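Local coordinates for protein Trypsin/chymotrypsin inhibitor (PDB 5YCZ) that inhibits the serine proteases trypsin and alpha-chymotrypsin as a homodimeric plant Kunitz-type inhibitor with a beta-trefoil fold, at residues 133-138 and 150-155; 73-78 and 113-118. One frame throughout, in Å; residues are numbered along the deposited sequence.

Contact 1 (133-138 and 150-155); sequences IEVCPC and GCLGTL
Cys136 and Cys151 are joined by a disulfide, SG to SG 2.1 Å with a C-S-S-C torsion of 93°, at the loop end of an antiparallel strand pair in this beta-trefoil of the plant Kunitz family. Both sulfurs stand beside their own backbone N, anti to the carbonyl carbon. Behind the disulfide, Val135 is gripped twice: its N gives a nearly straight bond to Gly153 O (2.8 Å), and its O takes a more bent one, 138° at the hydrogen, from Leu152 N. Farther along, Leu155 N reaches Ile133 O at 3.0 Å, and a water links Ile133 N to Leu155 O. On the Val135 face the contacts are apolar: Val135 splits its methyls, CG1 on Leu152 CD1 and CG2 on Leu155 CD2 (3.6 Å), while Pro137 lays CG and CD against Leu152 CG. Leu155 CD1 also meets Ile133 CG2 at 3.8 Å. Glu134 and Thr154, a non-hydrogen-bonded pair, lie on the other face. Gly153 takes phi 137°, a backbone shape suited to glycine. Ile168 of strand 164-168 and Phe92 of strand 91-93 pack on both Val135 and Leu152. Two residues past Cys136, Cys138 SG is bonded to Cys147 SG in a second disulfide.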
# COMPACT_ATOMS: atom_id res chain seq x y z
N ILE A 133 5.42 9.75 -16.73
CA ILE A 133 4.09 9.40 -16.28
C ILE A 133 3.11 10.42 -16.83
O ILE A 133 3.35 11.63 -16.79
CB ILE A 133 4.01 9.36 -14.75
CG1 ILE A 133 5.07 8.39 -14.24
CG2 ILE A 133 2.59 9.00 -14.31
CD1 ILE A 133 4.78 7.85 -12.87
N GLU A 134 2.00 9.93 -17.35
CA GLU A 134 0.96 10.78 -17.86
C GLU A 134 -0.26 10.62 -16.98
O GLU A 134 -0.49 9.53 -16.44
CB GLU A 134 0.62 10.44 -19.30
CG GLU A 134 1.70 10.89 -20.26
CD GLU A 134 1.13 11.26 -21.60
OE1 GLU A 134 0.61 12.41 -21.73
OE2 GLU A 134 1.18 10.40 -22.51
N VAL A 135 -1.00 11.71 -16.81
CA VAL A 135 -2.30 11.70 -16.15
C VAL A 135 -3.37 11.41 -17.20
O VAL A 135 -3.61 12.24 -18.08
CB VAL A 135 -2.56 13.04 -15.46
CG1 VAL A 135 -3.77 12.96 -14.55
CG2 VAL A 135 -1.31 13.48 -14.71
N CYS A 136 -4.02 10.25 -17.14
CA CYS A 136 -4.95 9.84 -18.20
C CYS A 136 -6.29 9.42 -17.62
O CYS A 136 -6.55 8.24 -17.41
CB CYS A 136 -4.37 8.72 -19.05
SG CYS A 136 -2.91 9.16 -20.02
N PRO A 137 -7.18 10.38 -17.37
CA PRO A 137 -8.45 10.04 -16.71
C PRO A 137 -9.26 8.97 -17.42
O PRO A 137 -10.08 8.32 -16.77
CB PRO A 137 -9.19 11.38 -16.71
CG PRO A 137 -8.12 12.38 -16.64
CD PRO A 137 -6.97 11.83 -17.45
N CYS A 138 -9.04 8.73 -18.70
CA CYS A 138 -9.82 7.74 -19.43
C CYS A 138 -9.04 6.45 -19.55
O CYS A 138 -7.90 6.45 -20.02
CB CYS A 138 -10.21 8.25 -20.81
SG CYS A 138 -11.40 9.58 -20.74
N GLY A 150 -8.56 12.70 -24.22
CA GLY A 150 -7.17 12.35 -24.05
C GLY A 150 -6.70 12.54 -22.62
O GLY A 150 -7.49 12.67 -21.68
N CYS A 151 -5.39 12.54 -22.46
CA CYS A 151 -4.82 12.68 -21.13
C CYS A 151 -4.72 14.15 -20.73
O CYS A 151 -4.76 15.06 -21.56
CB CYS A 151 -3.46 12.02 -21.10
SG CYS A 151 -3.56 10.32 -21.61
N LEU A 152 -4.61 14.39 -19.43
CA LEU A 152 -4.36 15.75 -19.00
C LEU A 152 -2.96 16.19 -19.38
O LEU A 152 -2.74 17.38 -19.64
CB LEU A 152 -4.56 15.90 -17.50
CG LEU A 152 -5.92 15.49 -16.93
CD1 LEU A 152 -6.02 15.87 -15.46
CD2 LEU A 152 -7.07 16.10 -17.76
N GLY A 153 -2.00 15.26 -19.41
CA GLY A 153 -0.64 15.58 -19.78
C GLY A 153 0.37 14.91 -18.87
O GLY A 153 0.05 14.01 -18.10
N THR A 154 1.61 15.37 -18.95
CA THR A 154 2.76 14.69 -18.38
C THR A 154 3.18 15.34 -17.07
O THR A 154 3.09 16.56 -16.91
CB THR A 154 3.92 14.70 -19.40
OG1 THR A 154 3.40 14.39 -20.71
CG2 THR A 154 4.94 13.64 -19.05
N LEU A 155 3.62 14.50 -16.12
CA LEU A 155 4.06 14.99 -14.82
C LEU A 155 5.46 15.57 -14.93
O LEU A 155 6.37 14.96 -15.50
CB LEU A 155 4.06 13.86 -13.80
CG LEU A 155 2.69 13.31 -13.43
CD1 LEU A 155 2.78 12.28 -12.32
CD2 LEU A 155 1.72 14.42 -13.05
O HOH W 1 6.92 12.30 -15.91

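Contact 2 (73-78 and 113-118); sequences TLYIMF and NSRFAI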
# COMPACT_ATOMS: atom_id res chain seq x y z
N THR A 73 -3.51 2.30 -19.04
CA THR A 73 -3.73 2.96 -17.75
C THR A 73 -3.47 2.00 -16.60
O THR A 73 -3.67 0.78 -16.71
CB THR A 73 -5.14 3.56 -17.63
OG1 THR A 73 -6.15 2.59 -17.96
CG2 THR A 73 -5.32 4.78 -18.50
N LEU A 74 -3.00 2.57 -15.48
CA LEU A 74 -2.72 1.81 -14.28
C LEU A 74 -2.92 2.70 -13.06
O LEU A 74 -3.08 3.92 -13.17
CB LEU A 74 -1.30 1.28 -14.28
CG LEU A 74 -0.30 2.36 -14.67
CD1 LEU A 74 0.07 3.21 -13.48
CD2 LEU A 74 0.94 1.72 -15.25
N TYR A 75 -2.82 2.08 -11.90
CA TYR A 75 -2.76 2.78 -10.63
C TYR A 75 -1.36 2.69 -10.06
O TYR A 75 -0.60 1.76 -10.35
CB TYR A 75 -3.72 2.17 -9.62
CG TYR A 75 -5.08 1.98 -10.18
CD1 TYR A 75 -5.81 3.06 -10.62
CD2 TYR A 75 -5.63 0.71 -10.30
CE1 TYR A 75 -7.07 2.89 -11.15
CE2 TYR A 75 -6.88 0.53 -10.82
CZ TYR A 75 -7.61 1.63 -11.25
OH TYR A 75 -8.87 1.48 -11.78
N ILE A 76 -1.03 3.67 -9.22
CA ILE A 76 0.28 3.76 -8.60
C ILE A 76 0.07 3.97 -7.11
O ILE A 76 -0.83 4.71 -6.70
CB ILE A 76 1.11 4.92 -9.19
CG1 ILE A 76 1.10 4.88 -10.71
CG2 ILE A 76 2.56 4.88 -8.66
CD1 ILE A 76 1.70 6.13 -11.37
N MET A 77 0.94 3.35 -6.30
CA MET A 77 0.90 3.59 -4.87
C MET A 77 2.27 3.38 -4.26
O MET A 77 3.15 2.78 -4.86
CB MET A 77 -0.16 2.70 -4.21
CG MET A 77 0.01 1.19 -4.38
SD MET A 77 -0.63 0.26 -2.95
CE MET A 77 -2.32 0.84 -2.90
N PHE A 78 2.44 3.96 -3.07
CA PHE A 78 3.53 3.60 -2.19
C PHE A 78 3.00 2.53 -1.25
O PHE A 78 2.21 2.85 -0.34
CB PHE A 78 4.02 4.80 -1.40
CG PHE A 78 4.65 5.89 -2.22
CD1 PHE A 78 6.02 5.93 -2.42
CD2 PHE A 78 3.87 6.92 -2.75
CE1 PHE A 78 6.61 6.96 -3.15
CE2 PHE A 78 4.45 7.95 -3.49
CZ PHE A 78 5.83 7.97 -3.69
N ASN A 113 -9.46 10.13 -11.70
CA ASN A 113 -8.20 10.86 -11.54
C ASN A 113 -7.08 10.05 -10.93
O ASN A 113 -5.96 10.58 -10.78
CB ASN A 113 -8.43 12.11 -10.70
CG ASN A 113 -9.17 13.17 -11.46
OD1 ASN A 113 -10.11 13.79 -10.94
ND2 ASN A 113 -8.76 13.37 -12.70
N SER A 114 -7.31 8.80 -10.56
CA SER A 114 -6.21 7.95 -10.14
C SER A 114 -5.62 7.13 -11.30
O SER A 114 -4.79 6.25 -11.05
CB SER A 114 -6.65 7.02 -9.00
OG SER A 114 -7.99 6.59 -9.17
N ARG A 115 -6.02 7.41 -12.54
CA ARG A 115 -5.54 6.64 -13.68
C ARG A 115 -4.32 7.32 -14.28
O ARG A 115 -4.40 8.45 -14.77
CB ARG A 115 -6.63 6.47 -14.73
CG ARG A 115 -7.65 5.40 -14.40
CD ARG A 115 -8.99 5.78 -15.01
NE ARG A 115 -9.96 4.72 -14.87
CZ ARG A 115 -11.25 4.83 -15.17
NH1 ARG A 115 -11.73 5.98 -15.62
NH2 ARG A 115 -12.07 3.81 -14.99
N PHE A 116 -3.19 6.62 -14.27
CA PHE A 116 -1.97 7.10 -14.88
C PHE A 116 -1.54 6.11 -15.95
O PHE A 116 -1.95 4.94 -15.94
CB PHE A 116 -0.87 7.29 -13.82
CG PHE A 116 -1.23 8.27 -12.75
CD1 PHE A 116 -2.05 7.90 -11.69
CD2 PHE A 116 -0.77 9.57 -12.81
CE1 PHE A 116 -2.40 8.80 -10.70
CE2 PHE A 116 -1.12 10.49 -11.83
CZ PHE A 116 -1.92 10.11 -10.76
N ALA A 117 -0.72 6.59 -16.89
CA ALA A 117 -0.05 5.73 -17.85
C ALA A 117 1.42 6.09 -17.87
O ALA A 117 1.81 7.20 -17.51
CB ALA A 117 -0.65 5.87 -19.25
N ILE A 118 2.25 5.13 -18.29
CA ILE A 118 3.68 5.32 -18.46
C ILE A 118 4.04 5.19 -19.94
O ILE A 118 3.55 4.31 -20.64
CB ILE A 118 4.50 4.33 -17.63
CG1 ILE A 118 4.14 4.46 -16.15
CG2 ILE A 118 6.00 4.56 -17.82
CD1 ILE A 118 4.24 3.15 -15.39
O HOH W 2 -3.24 5.79 -8.87
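Leu74 lies over the carbonyl of Phe116, its CG 3.3 Å from Phe116 O, and continues to Ile118, where Leu74 CD2 meets Ile118 CD1 at 3.6 Å with the two side chains at about a right angle. CG is set between the backbone N and the carbonyl carbon (chi1 47°), which turns it to that carbonyl. Leu74 and Phe116 also make a single antiparallel hydrogen-bonded bridge: Leu74 N to Phe116 O at 2.6 Å, and Phe116 N to Leu74 O at 2.9 Å and nearly straight. The short strand segments run at 95° to each other, so the bridge does not grow into a ladder. Past it, a water accepts from Ile76 N and bridges to Ser114 O, to which it probably donates.

Ile76 sends CD1 onto Phe116 CB (3.7 Å) and CG, the two side chains crossing nearly perpendicularly. On the far side of the strand, Tyr75 presents its ring edge to Ser114 O, which lies in the ring plane 3.4 Å from Tyr75 CD1. The Tyr75 ring lies side by side with the Arg115 side chain, pointing the same way, with ring and guanidinium planes 17° apart. The polar ends are held from outside: Tyr75 OH by Ser106 N, and the Arg115 guanidinium by a salt bridge to Glu61 and by the carbonyls of Ala108, Ser106, Gly110 and Pro137. Pro81 of the second subunit packs on Tyr75.

Within the trefoil, strand 74-77 is flanked by strand 55-60, whose Leu56, part of the predicted reactive bond, touches Ile76; strand 131-135 covers Phe116 through Ile133.

How the contacts relate
Of the four segments, 73-78 comes first along the chain from the N terminus, and contact 2 closes when the chain returns at 113-118 after passing through the hairpin of strands 91-93 and 98-100. Strand 116-120 then leads to strand 131-135, and contact 1 closes a much shorter loop, back at 150-155. The two closures are in series, neither nesting nor crossing. They meet where strands 116-120 and 131-135 lie side by side: Glu134 N sits 2.7 Å from Ala117 O and Cys136 N 3.0 Å from Arg115 O, both probable hydrogen bonds. Contact 1 pairs two inner strands of the six-stranded sheet, while contact 2 joins its edge strand 116-120 to edge strand 74-77 of the four-stranded sheet.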